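Local coordinates for protein VIN1 (Oscarella pearsei, PDB 6BFI) that binds actin filaments and may play a role in cell-cell adhesion, as a sponge member of the vinculin/alpha-catenin family, at residues A[496-499]-A[500-503]. Numbering follows the deposited sequence.
Sequences SLEF and MKVS
Phe499 lays one face of its ring over the hydroxyl of Ser503, one turn further along helix 496-519, with Ser503 OG 3.3 Å from Phe499 CE1 and displaced toward the rim. The helix belongs to a bundle of the all-helical vinculin fold. With CG anti to the backbone N (chi1 -173°), the ring leans beside its own carbonyl, toward the following turn. Ser503 OG, set beside its own backbone N by chi1 of -62°, donates to Phe499 O at 2.8 Å. The same oxygen accepts the i to i+4 bond from Ser503 N, and the two donors approach from opposite faces of the carbonyl plane. The carbonyl oxygen is thus gripped twice, and the buried hydroxyl finds its acceptor within its own helix. Beside CD1 rather than over the ring, Met500 SD lies 4.2 Å from Phe499 CD1. Both side chains pack on Val544 of helix 524-550, while Phe499 also meets Val372 of helix 344-375. Were Phe499 replaced by an alanine, a gap would probably open between these helices, and Ser503 OG and Met500 SD would lose their aromatic neighbour. On another flank, Lys501 stretches back beyond CG in an extended chain, passing Leu497 at a slant, with CE 4.2 Å from Leu497 CD1. Lys501 NZ stays 4.7 Å from Glu498 OE2, too far for contact, though the opposite charges probably attract weakly; OE2 is hydrogen-bonded to Gln362. Nearby, the i to i+4 bond from Val502 N to Glu498 O is almost straight at 174°, and Val502 CG2 rests 3.2 Å from Glu498 O.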
loop_
_atom_site.group_PDB
_atom_site.type_symbol
_atom_site.label_atom_id
_atom_site.label_comp_id
_atom_site.label_asym_id
_atom_site.label_seq_id
_atom_site.Cartn_x
_atom_site.Cartn_y
_atom_site.Cartn_z
ATOM N N SER A 496 -2.709 -1.009 19.917
ATOM C CA SER A 496 -3.564 -0.105 20.678
ATOM C C SER A 496 -3.518 -0.405 22.171
ATOM O O SER A 496 -3.584 0.516 22.992
ATOM C CB SER A 496 -4.993 -0.181 20.158
ATOM O OG SER A 496 -5.059 0.292 18.822
ATOM N N LEU A 497 -3.415 -1.685 22.544
ATOM C CA LEU A 497 -3.337 -2.036 23.959
ATOM C C LEU A 497 -2.118 -1.404 24.617
ATOM O O LEU A 497 -2.195 -0.920 25.753
ATOM C CB LEU A 497 -3.309 -3.557 24.120
ATOM C CG LEU A 497 -3.083 -4.106 25.532
ATOM C CD1 LEU A 497 -4.085 -3.519 26.519
ATOM C CD2 LEU A 497 -3.166 -5.623 25.529
ATOM N N GLU A 498 -0.984 -1.392 23.914
ATOM C CA GLU A 498 0.200 -0.729 24.449
ATOM C C GLU A 498 -0.024 0.772 24.588
ATOM O O GLU A 498 0.426 1.383 25.565
ATOM C CB GLU A 498 1.415 -1.013 23.564
ATOM C CG GLU A 498 1.919 -2.444 23.633
ATOM C CD GLU A 498 2.431 -2.830 25.012
ATOM O OE1 GLU A 498 2.680 -1.931 25.842
ATOM O OE2 GLU A 498 2.585 -4.041 25.269
ATOM N N PHE A 499 -0.720 1.383 23.622
ATOM C CA PHE A 499 -1.051 2.801 23.743
ATOM C C PHE A 499 -1.911 3.055 24.974
ATOM O O PHE A 499 -1.713 4.046 25.685
ATOM C CB PHE A 499 -1.761 3.295 22.479
ATOM C CG PHE A 499 -1.985 4.788 22.446
ATOM C CD1 PHE A 499 -3.101 5.353 23.048
ATOM C CD2 PHE A 499 -1.082 5.623 21.807
ATOM C CE1 PHE A 499 -3.306 6.721 23.022
ATOM C CE2 PHE A 499 -1.281 6.997 21.774
ATOM C CZ PHE A 499 -2.395 7.545 22.381
ATOM N N MET A 500 -2.866 2.163 25.247
ATOM C CA MET A 500 -3.734 2.343 26.405
ATOM C C MET A 500 -2.979 2.138 27.711
ATOM O O MET A 500 -3.273 2.812 28.705
ATOM C CB MET A 500 -4.930 1.395 26.325
ATOM C CG MET A 500 -5.828 1.635 25.120
ATOM S SD MET A 500 -6.307 3.368 24.943
ATOM C CE MET A 500 -7.263 3.307 23.427
ATOM N N LYS A 501 -2.007 1.221 27.735
ATOM C CA LYS A 501 -1.204 1.036 28.941
ATOM C C LYS A 501 -0.309 2.244 29.192
ATOM O O LYS A 501 -0.314 2.817 30.288
ATOM C CB LYS A 501 -0.362 -0.238 28.828
ATOM C CG LYS A 501 -1.137 -1.533 29.036
ATOM C CD LYS A 501 -0.225 -2.747 28.890
ATOM C CE LYS A 501 -0.956 -4.037 29.237
ATOM N NZ LYS A 501 -0.112 -5.239 28.983
ATOM N N VAL A 502 0.471 2.645 28.183
ATOM C CA VAL A 502 1.370 3.784 28.338
ATOM C C VAL A 502 0.586 5.038 28.707
ATOM O O VAL A 502 0.966 5.779 29.624
ATOM C CB VAL A 502 2.197 3.981 27.053
ATOM C CG1 VAL A 502 3.063 5.222 27.160
ATOM C CG2 VAL A 502 3.058 2.755 26.787
ATOM N N SER A 503 -0.529 5.282 28.014
ATOM C CA SER A 503 -1.369 6.433 28.331
ATOM C C SER A 503 -1.976 6.324 29.724
ATOM O O SER A 503 -2.144 7.343 30.403
ATOM C CB SER A 503 -2.476 6.581 27.287
ATOM O OG SER A 503 -1.936 6.809 25.998
#